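Local coordinates for protein putative L-alanine-DL-glutamate epimerase (Burkholderia xenovorans LB400, PDB 3SN4) that probably acts as a racemase or epimerase of the mandelate racemase/muconate lactonizing enzyme family and binds magnesium and 2-oxoglutarate, at residues 16-21 with 318-323; 125-130 with 145-150; 220-225 with 247-252. All blocks are in the same frame, centred on the assembly; numbering follows the deposited sequence.

From the N terminus, residues 16-21 lead into the second strand of the antiparallel sheet of the N-terminal domain. Contact 1 joins them to 318-323, the loop after barrel strand 314-317, and so ties that domain to the barrel and closes the longest loop, nearly 300 residues. Contacts 2 and 3 both fall within that loop and follow one another along the chain without crossing. Contact 2 ties 125-130, after strand 118-123, to helix 144-156. Contact 3 links the loops after strands 215-219 and 243-245. Contacts 1 and 2 touch, with Trp17 packed on Trp129 and Phe320 on His125. Contact 3 stands apart from both, but all three reach the bound 2-oxoglutarate.

Contact 1: 16-21 with 318-323; sequences GWRNYH and HNFYGH. With AKG (2-oxoglutaric acid), chain C.
Arg18 reaches from 16-21 to the backbone of Phe320, which lies in a segment running from the ligand toward the N-terminal domain. His318 comes first, at the ligand end. The edge of its ring faces the 2-oxoglutarate, with NE2 3.2 Å from AKG O1. Phe320 follows and works on two sides. One ring face carries the ligand's carbon chain, with CE1 3.4 Å from AKG C4. Its carbonyl takes both terminal nitrogens of Arg18: NH1 to Phe320 O is 2.8 Å and NH2 to Phe320 O is 2.8 Å. The oxygen lies in the guanidinium plane, and the two nitrogens reach it from opposite faces of the carbonyl plane. Both bonds are bent, near 143°, as expected when one atom receives a forked grip. An extended chain from CG to NE carries the guanidinium across, while Trp17 CZ2 lies over one of its faces. The Phe320 ring and the guanidinium are turned 38° apart.

Tyr321 places its CA 3.8 Å from Arg18 NH2. Its hydroxyl bonds to Asp292, away from the first segment. Gly322 ends the contact, its CA 3.5 Å from Tyr20 OH. The Tyr20 hydroxyl is hydrogen-bonded to Glu352. Gly322 is the N-cap of the next helix, and its N bonds to Glu36.

The arrangement joins the N-terminal domain to the barrel domain beside the ligand pocket. Segment 16-21 enters strand 19-27, the middle strand of the antiparallel sheet, while 318-323 connects barrel strand 314-317 to helix 323-335.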
# COMPACT_ATOMS: atom_id res chain seq x y z
N GLY A 16 -46.43 -17.75 6.85
CA GLY A 16 -46.28 -18.56 8.06
C GLY A 16 -45.66 -17.79 9.21
O GLY A 16 -46.36 -17.28 10.10
N TRP A 17 -44.34 -17.75 9.18
CA TRP A 17 -43.51 -17.10 10.20
C TRP A 17 -43.00 -15.76 9.68
O TRP A 17 -42.20 -15.07 10.34
CB TRP A 17 -42.35 -18.03 10.59
CG TRP A 17 -41.48 -18.43 9.44
CD1 TRP A 17 -41.73 -19.42 8.51
CD2 TRP A 17 -40.24 -17.82 9.05
NE1 TRP A 17 -40.71 -19.47 7.58
CE2 TRP A 17 -39.78 -18.51 7.89
CE3 TRP A 17 -39.45 -16.78 9.57
CZ2 TRP A 17 -38.59 -18.18 7.24
CZ3 TRP A 17 -38.24 -16.45 8.92
CH2 TRP A 17 -37.83 -17.15 7.77
N ARG A 18 -43.44 -15.40 8.47
CA ARG A 18 -43.14 -14.13 7.82
C ARG A 18 -44.20 -13.89 6.75
O ARG A 18 -45.00 -14.78 6.43
CB ARG A 18 -41.77 -14.21 7.15
CG ARG A 18 -41.71 -15.26 6.03
CD ARG A 18 -40.31 -15.39 5.48
NE ARG A 18 -40.20 -16.56 4.59
CZ ARG A 18 -39.16 -16.81 3.79
NH1 ARG A 18 -38.12 -15.97 3.74
NH2 ARG A 18 -39.17 -17.91 3.03
N ASN A 19 -44.19 -12.69 6.16
CA ASN A 19 -45.10 -12.38 5.05
C ASN A 19 -44.34 -12.34 3.75
O ASN A 19 -43.13 -12.04 3.75
CB ASN A 19 -45.79 -11.04 5.26
CG ASN A 19 -46.66 -11.01 6.49
OD1 ASN A 19 -47.46 -11.92 6.75
ND2 ASN A 19 -46.51 -9.94 7.27
N TYR A 20 -45.05 -12.62 2.66
CA TYR A 20 -44.60 -12.25 1.31
C TYR A 20 -45.16 -10.89 0.90
O TYR A 20 -46.29 -10.57 1.22
CB TYR A 20 -45.08 -13.26 0.28
CG TYR A 20 -44.51 -14.65 0.37
CD1 TYR A 20 -43.30 -14.90 0.99
CD2 TYR A 20 -45.17 -15.72 -0.25
CE1 TYR A 20 -42.77 -16.20 1.04
CE2 TYR A 20 -44.66 -17.00 -0.20
CZ TYR A 20 -43.46 -17.23 0.44
OH TYR A 20 -42.93 -18.50 0.48
N HIS A 21 -44.38 -10.11 0.17
CA HIS A 21 -44.83 -8.81 -0.35
C HIS A 21 -44.65 -8.78 -1.84
O HIS A 21 -43.75 -9.42 -2.36
CB HIS A 21 -44.02 -7.66 0.25
CG HIS A 21 -44.15 -7.56 1.74
ND1 HIS A 21 -44.87 -6.56 2.36
CD2 HIS A 21 -43.67 -8.35 2.73
CE1 HIS A 21 -44.81 -6.72 3.67
NE2 HIS A 21 -44.09 -7.80 3.93
N HIS A 318 -29.04 -14.86 -4.04
CA HIS A 318 -29.67 -15.05 -2.75
C HIS A 318 -31.15 -15.27 -2.98
O HIS A 318 -31.85 -14.38 -3.47
CB HIS A 318 -29.47 -13.79 -1.93
CG HIS A 318 -29.77 -13.96 -0.48
ND1 HIS A 318 -30.09 -12.90 0.33
CD2 HIS A 318 -29.82 -15.07 0.30
CE1 HIS A 318 -30.29 -13.34 1.56
NE2 HIS A 318 -30.14 -14.66 1.56
N ASN A 319 -31.64 -16.45 -2.61
CA ASN A 319 -32.99 -16.85 -2.94
C ASN A 319 -33.57 -17.71 -1.84
O ASN A 319 -33.31 -18.92 -1.80
CB ASN A 319 -32.97 -17.64 -4.25
CG ASN A 319 -34.34 -17.96 -4.76
OD1 ASN A 319 -35.19 -17.07 -4.89
ND2 ASN A 319 -34.57 -19.24 -5.06
N PHE A 320 -34.33 -17.08 -0.94
CA PHE A 320 -34.94 -17.81 0.16
C PHE A 320 -36.35 -17.31 0.50
O PHE A 320 -36.77 -17.31 1.68
CB PHE A 320 -34.03 -17.84 1.41
CG PHE A 320 -34.00 -16.55 2.21
CD1 PHE A 320 -34.49 -16.52 3.51
CD2 PHE A 320 -33.46 -15.39 1.68
CE1 PHE A 320 -34.47 -15.33 4.26
CE2 PHE A 320 -33.44 -14.20 2.44
CZ PHE A 320 -33.94 -14.18 3.72
N TYR A 321 -37.08 -16.93 -0.54
CA TYR A 321 -38.43 -16.45 -0.36
C TYR A 321 -39.45 -17.37 -1.09
O TYR A 321 -39.36 -18.59 -0.97
CB TYR A 321 -38.48 -14.99 -0.83
CG TYR A 321 -37.29 -14.14 -0.44
CD1 TYR A 321 -37.31 -13.34 0.70
CD2 TYR A 321 -36.16 -14.08 -1.27
CE1 TYR A 321 -36.19 -12.51 1.05
CE2 TYR A 321 -35.05 -13.26 -0.96
CZ TYR A 321 -35.07 -12.47 0.21
OH TYR A 321 -33.97 -11.68 0.52
N GLY A 322 -40.41 -16.79 -1.81
CA GLY A 322 -41.46 -17.55 -2.51
C GLY A 322 -41.18 -17.78 -3.99
O GLY A 322 -40.15 -17.40 -4.50
N HIS A 323 -42.11 -18.42 -4.69
CA HIS A 323 -41.85 -18.84 -6.08
C HIS A 323 -41.47 -17.71 -7.03
O HIS A 323 -40.64 -17.93 -7.94
CB HIS A 323 -43.06 -19.54 -6.68
CG HIS A 323 -43.29 -20.92 -6.16
ND1 HIS A 323 -42.34 -21.64 -5.49
CD2 HIS A 323 -44.38 -21.72 -6.25
CE1 HIS A 323 -42.82 -22.83 -5.19
NE2 HIS A 323 -44.06 -22.90 -5.63
C1 AKG C . -29.38 -17.33 3.10
O1 AKG C . -30.43 -17.68 2.49
O2 AKG C . -28.23 -17.69 2.67
C2 AKG C . -29.45 -16.47 4.30
O5 AKG C . -28.46 -16.26 4.99
C3 AKG C . -30.70 -15.73 4.72
C4 AKG C . -31.62 -16.35 5.79
C5 AKG C . -31.08 -16.82 7.13
O3 AKG C . -30.45 -17.90 7.15
O4 AKG C . -31.34 -16.15 8.18

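Contact 2: 125-130 with 145-150; sequences HCPTWR and DGVKRT. With AKG (2-oxoglutaric acid), chain C.
Thr150 carries most of this contact, meeting Cys126, Pro127 and Arg130 from the side of its helix. Its CB lies 3.9 Å from Pro127 CB. From there the side chain forks. CG2, anti to the backbone N, points at the 125-130 segment. It sits 3.6 Å from Cys126 SG and also packs on Pro127 CB. The same methyl lies over one face of the Arg130 guanidinium. OG1 takes the other branch, beside the backbone N (chi1 -58°). It is 3.9 Å from Arg130 NH1, and water 1 lies between the two. The water sits at the guanidinium edge, in plane. Its distances to Arg130 NH1 and Thr150 OG1 are both unusually short, so the details of this link are doubtful. Arg130 also forms salt bridges with Asp347 and Glu153, so this buried charge has acidic partners.

One helical turn earlier, Val147 CG2 meets Pro127 CG at 4.0 Å. The peptide bond before Pro127 is cis, and Pro127 is the N-cap of the short helix that follows. His125 faces the pocket: NE2 gives a hydrogen bond of 3.2 Å to AKG O3. Trp129 CH2 lies over the centre of the His125 ring.

The contact therefore packs the loop that carries His125 and helix 128-132 against helix 144-156. Strand 161-168 lies against Cys126 and Pro127, while helix 193-210 covers Pro127 and Val147.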
# COMPACT_ATOMS: atom_id res chain seq x y z
N HIS A 125 -31.37 -24.02 3.61
CA HIS A 125 -32.03 -24.16 4.91
C HIS A 125 -32.45 -25.61 5.16
O HIS A 125 -33.60 -25.89 5.51
CB HIS A 125 -33.24 -23.22 4.99
CG HIS A 125 -32.86 -21.79 4.88
ND1 HIS A 125 -32.94 -21.09 3.70
CD2 HIS A 125 -32.31 -20.95 5.79
CE1 HIS A 125 -32.49 -19.86 3.90
NE2 HIS A 125 -32.10 -19.76 5.16
N CYS A 126 -31.49 -26.51 4.96
CA CYS A 126 -31.71 -27.92 5.05
C CYS A 126 -30.71 -28.49 6.07
O CYS A 126 -29.52 -28.64 5.74
CB CYS A 126 -31.48 -28.53 3.66
SG CYS A 126 -31.45 -30.36 3.59
N PRO A 127 -31.18 -28.84 7.29
CA PRO A 127 -32.56 -28.96 7.79
C PRO A 127 -33.08 -27.75 8.56
O PRO A 127 -34.04 -27.88 9.32
CB PRO A 127 -32.47 -30.17 8.72
CG PRO A 127 -31.03 -30.20 9.19
CD PRO A 127 -30.22 -29.27 8.32
N THR A 128 -32.49 -26.58 8.33
CA THR A 128 -32.84 -25.37 9.08
C THR A 128 -34.34 -25.07 9.18
O THR A 128 -34.84 -24.79 10.27
CB THR A 128 -32.10 -24.16 8.49
OG1 THR A 128 -30.71 -24.52 8.29
CG2 THR A 128 -32.25 -22.93 9.41
N TRP A 129 -35.06 -25.14 8.06
CA TRP A 129 -36.49 -24.84 8.06
C TRP A 129 -37.28 -25.87 8.90
O TRP A 129 -38.22 -25.51 9.64
CB TRP A 129 -37.02 -24.81 6.62
CG TRP A 129 -36.96 -23.46 5.84
CD1 TRP A 129 -37.50 -23.24 4.58
CD2 TRP A 129 -36.39 -22.20 6.25
NE1 TRP A 129 -37.29 -21.94 4.19
CE2 TRP A 129 -36.61 -21.29 5.18
CE3 TRP A 129 -35.70 -21.76 7.39
CZ2 TRP A 129 -36.16 -19.96 5.22
CZ3 TRP A 129 -35.26 -20.44 7.43
CH2 TRP A 129 -35.49 -19.55 6.34
N ARG A 130 -36.90 -27.14 8.80
CA ARG A 130 -37.61 -28.20 9.53
C ARG A 130 -37.35 -28.15 11.04
O ARG A 130 -38.13 -28.70 11.82
CB ARG A 130 -37.27 -29.59 8.98
CG ARG A 130 -37.69 -29.76 7.54
CD ARG A 130 -37.37 -31.15 6.99
NE ARG A 130 -37.70 -31.23 5.57
CZ ARG A 130 -37.67 -32.35 4.84
NH1 ARG A 130 -37.35 -33.52 5.39
NH2 ARG A 130 -38.01 -32.30 3.56
N ASP A 145 -30.55 -37.68 14.53
CA ASP A 145 -31.07 -38.66 13.57
C ASP A 145 -31.97 -37.98 12.54
O ASP A 145 -32.01 -38.40 11.39
CB ASP A 145 -31.85 -39.78 14.27
CG ASP A 145 -32.20 -40.93 13.32
OD1 ASP A 145 -33.40 -41.22 13.14
OD2 ASP A 145 -31.26 -41.52 12.73
N GLY A 146 -32.72 -36.97 12.97
CA GLY A 146 -33.55 -36.18 12.08
C GLY A 146 -32.68 -35.41 11.11
O GLY A 146 -33.01 -35.29 9.93
N VAL A 147 -31.55 -34.89 11.61
CA VAL A 147 -30.61 -34.19 10.76
C VAL A 147 -30.10 -35.11 9.66
O VAL A 147 -30.13 -34.74 8.49
CB VAL A 147 -29.46 -33.57 11.60
CG1 VAL A 147 -28.30 -33.12 10.72
CG2 VAL A 147 -30.01 -32.40 12.41
N LYS A 148 -29.70 -36.32 10.04
CA LYS A 148 -29.21 -37.31 9.08
C LYS A 148 -30.27 -37.66 8.03
O LYS A 148 -29.99 -37.63 6.84
CB LYS A 148 -28.75 -38.54 9.83
CG LYS A 148 -28.21 -39.70 8.98
CD LYS A 148 -28.22 -40.98 9.85
CE LYS A 148 -27.20 -42.04 9.41
NZ LYS A 148 -26.79 -42.90 10.57
N ARG A 149 -31.48 -37.96 8.47
CA ARG A 149 -32.54 -38.34 7.53
C ARG A 149 -32.92 -37.25 6.52
O ARG A 149 -33.22 -37.54 5.36
CB ARG A 149 -33.78 -38.83 8.29
CG ARG A 149 -33.53 -40.18 8.98
CD ARG A 149 -34.78 -40.75 9.61
NE ARG A 149 -34.92 -40.32 11.01
CZ ARG A 149 -35.78 -39.40 11.45
NH1 ARG A 149 -36.62 -38.80 10.62
NH2 ARG A 149 -35.80 -39.10 12.75
N THR A 150 -32.89 -35.99 6.95
CA THR A 150 -33.14 -34.89 6.03
C THR A 150 -32.08 -34.90 4.93
O THR A 150 -32.41 -34.74 3.76
CB THR A 150 -33.18 -33.50 6.74
OG1 THR A 150 -34.20 -33.50 7.75
CG2 THR A 150 -33.46 -32.40 5.72
C1 AKG C . -29.38 -17.33 3.10
O1 AKG C . -30.43 -17.68 2.49
O2 AKG C . -28.23 -17.69 2.67
C2 AKG C . -29.45 -16.47 4.30
O5 AKG C . -28.46 -16.26 4.99
C3 AKG C . -30.70 -15.73 4.72
C4 AKG C . -31.62 -16.35 5.79
C5 AKG C . -31.08 -16.82 7.13
O3 AKG C . -30.45 -17.90 7.15
O4 AKG C . -31.34 -16.15 8.18
O HOH W 1 -36.52 -34.59 7.54

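Contact 3: 220-225 with 247-252; sequences LNFNAK and DSYSPQ. With NA (sodium ion), chain E; AKG (2-oxoglutaric acid), chain C.
Asp247 N donates to Asn221 O (2.9 Å), and residues 220-223 form a type II' beta turn closed by Asn223 N and Leu220 O. Both segments are loops that follow strands 215-219 and 243-245 of the enolase-type barrel, where this family carries its ligand and metal sites. The backbone bond joins neighbouring loops where these parallel strands end.

Phe222 is the main apolar link. Asp247 CB sits above the centre of its ring in a CH-pi contact, 3.4 Å from the centroid and only 8° off the normal. With CG beside the backbone N (chi1 -61°), the Asp247 carboxylate swings so that OD2 comes 3.5 Å from Asn221 CA. The Asp247 side chain crosses Phe222 at about a right angle. The far end of the Phe222 ring touches Tyr249, with CE1 3.5 Å from Tyr249 CE2. The two rings are oblique, with planes 41° apart. Arg77 of a neighbouring subunit packs against both side chains.

The polar ends serve two sites. Asn221 ND2 makes a weak hydrogen bond to AKG O5 at 2.7 Å. Asn221 OD1 bonds to Asn165, which should help fix the turn of the amide. Water 2 accepts from Asn221 ND2 and lies close to Asp247 OD2, so it may link the two side chains. Further along, Ser248 OG accepts from Ser250 N in an ST turn, and Ser250 caps the helix that follows.

Tyr249 OH binds a sodium ion at 2.9 Å, which is also held by waters 3 and 4, Thr270 O of the same chain, and Pro78 O of a neighbouring subunit.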
# COMPACT_ATOMS: atom_id res chain seq x y z
N LEU A 220 -22.90 -19.28 8.28
CA LEU A 220 -22.68 -18.72 9.62
C LEU A 220 -23.26 -17.31 9.78
O LEU A 220 -23.21 -16.74 10.87
CB LEU A 220 -21.17 -18.73 9.92
CG LEU A 220 -20.46 -20.10 9.77
CD1 LEU A 220 -18.91 -19.93 9.91
CD2 LEU A 220 -21.00 -21.10 10.78
N ASN A 221 -23.83 -16.78 8.70
CA ASN A 221 -24.54 -15.48 8.70
C ASN A 221 -23.69 -14.42 9.43
O ASN A 221 -22.48 -14.36 9.17
CB ASN A 221 -25.95 -15.61 9.30
CG ASN A 221 -26.84 -16.55 8.53
OD1 ASN A 221 -26.99 -17.71 8.90
ND2 ASN A 221 -27.44 -16.06 7.45
N PHE A 222 -24.28 -13.62 10.32
CA PHE A 222 -23.56 -12.61 11.09
C PHE A 222 -23.30 -13.10 12.53
O PHE A 222 -23.23 -12.28 13.48
CB PHE A 222 -24.36 -11.31 11.20
CG PHE A 222 -24.53 -10.53 9.91
CD1 PHE A 222 -23.63 -9.50 9.58
CD2 PHE A 222 -25.64 -10.73 9.09
CE1 PHE A 222 -23.81 -8.71 8.41
CE2 PHE A 222 -25.83 -9.97 7.93
CZ PHE A 222 -24.91 -8.93 7.59
N ASN A 223 -23.11 -14.41 12.73
CA ASN A 223 -23.15 -14.97 14.09
C ASN A 223 -21.86 -15.02 14.89
O ASN A 223 -21.82 -15.60 15.98
CB ASN A 223 -23.82 -16.35 14.05
CG ASN A 223 -25.31 -16.25 13.73
OD1 ASN A 223 -26.03 -15.38 14.26
ND2 ASN A 223 -25.78 -17.13 12.87
N ALA A 224 -20.79 -14.42 14.36
CA ALA A 224 -19.53 -14.30 15.09
C ALA A 224 -18.80 -13.01 14.72
O ALA A 224 -19.26 -12.27 13.86
CB ALA A 224 -18.64 -15.50 14.79
N LYS A 225 -17.67 -12.78 15.40
CA LYS A 225 -16.64 -11.84 14.96
C LYS A 225 -15.52 -12.67 14.28
O LYS A 225 -15.45 -13.89 14.47
CB LYS A 225 -16.06 -11.05 16.15
CG LYS A 225 -17.06 -10.35 17.12
CD LYS A 225 -17.94 -9.31 16.44
CE LYS A 225 -19.06 -8.78 17.33
NZ LYS A 225 -18.56 -7.77 18.31
N ASP A 247 -21.33 -13.40 6.67
CA ASP A 247 -21.64 -12.00 6.42
C ASP A 247 -20.89 -11.07 7.37
O ASP A 247 -20.81 -11.34 8.58
CB ASP A 247 -23.13 -11.76 6.55
CG ASP A 247 -23.92 -12.56 5.56
OD1 ASP A 247 -23.66 -12.46 4.33
OD2 ASP A 247 -24.80 -13.29 6.04
N SER A 248 -20.37 -9.98 6.82
CA SER A 248 -19.48 -9.09 7.55
C SER A 248 -19.51 -7.73 6.92
O SER A 248 -19.55 -7.62 5.68
CB SER A 248 -18.03 -9.60 7.52
OG SER A 248 -17.18 -8.66 8.20
N TYR A 249 -19.48 -6.70 7.76
CA TYR A 249 -19.28 -5.33 7.29
C TYR A 249 -17.85 -4.88 7.46
O TYR A 249 -17.56 -3.67 7.44
CB TYR A 249 -20.25 -4.40 7.97
CG TYR A 249 -21.68 -4.71 7.60
CD1 TYR A 249 -22.05 -4.82 6.26
CD2 TYR A 249 -22.63 -4.93 8.58
CE1 TYR A 249 -23.37 -5.11 5.92
CE2 TYR A 249 -23.96 -5.22 8.24
CZ TYR A 249 -24.32 -5.32 6.92
OH TYR A 249 -25.63 -5.59 6.58
N SER A 250 -16.96 -5.87 7.59
CA SER A 250 -15.53 -5.63 7.69
C SER A 250 -14.80 -6.42 6.59
O SER A 250 -14.48 -7.60 6.76
CB SER A 250 -15.00 -6.04 9.06
OG SER A 250 -13.58 -5.82 9.12
N PRO A 251 -14.56 -5.78 5.45
CA PRO A 251 -13.79 -6.41 4.40
C PRO A 251 -12.41 -6.90 4.90
O PRO A 251 -12.00 -8.02 4.56
CB PRO A 251 -13.61 -5.28 3.37
CG PRO A 251 -14.64 -4.29 3.66
CD PRO A 251 -15.00 -4.42 5.09
N GLN A 252 -11.72 -6.09 5.71
CA GLN A 252 -10.41 -6.43 6.29
C GLN A 252 -10.51 -7.68 7.14
O GLN A 252 -9.67 -8.59 7.07
CB GLN A 252 -9.88 -5.27 7.17
CG GLN A 252 -8.41 -5.40 7.56
CD GLN A 252 -7.93 -4.35 8.60
OE1 GLN A 252 -8.61 -3.37 8.90
NE2 GLN A 252 -6.76 -4.59 9.16
NA NA E . -26.36 -4.19 4.16
C1 AKG C . -29.38 -17.33 3.10
O1 AKG C . -30.43 -17.68 2.49
O2 AKG C . -28.23 -17.69 2.67
C2 AKG C . -29.45 -16.47 4.30
O5 AKG C . -28.46 -16.26 4.99
C3 AKG C . -30.70 -15.73 4.72
C4 AKG C . -31.62 -16.35 5.79
C5 AKG C . -31.08 -16.82 7.13
O3 AKG C . -30.45 -17.90 7.15
O4 AKG C . -31.34 -16.15 8.18
O HOH W 2 -27.19 -13.29 6.72
O HOH W 3 -27.77 -2.15 4.18
O HOH W 4 -24.41 -2.70 3.39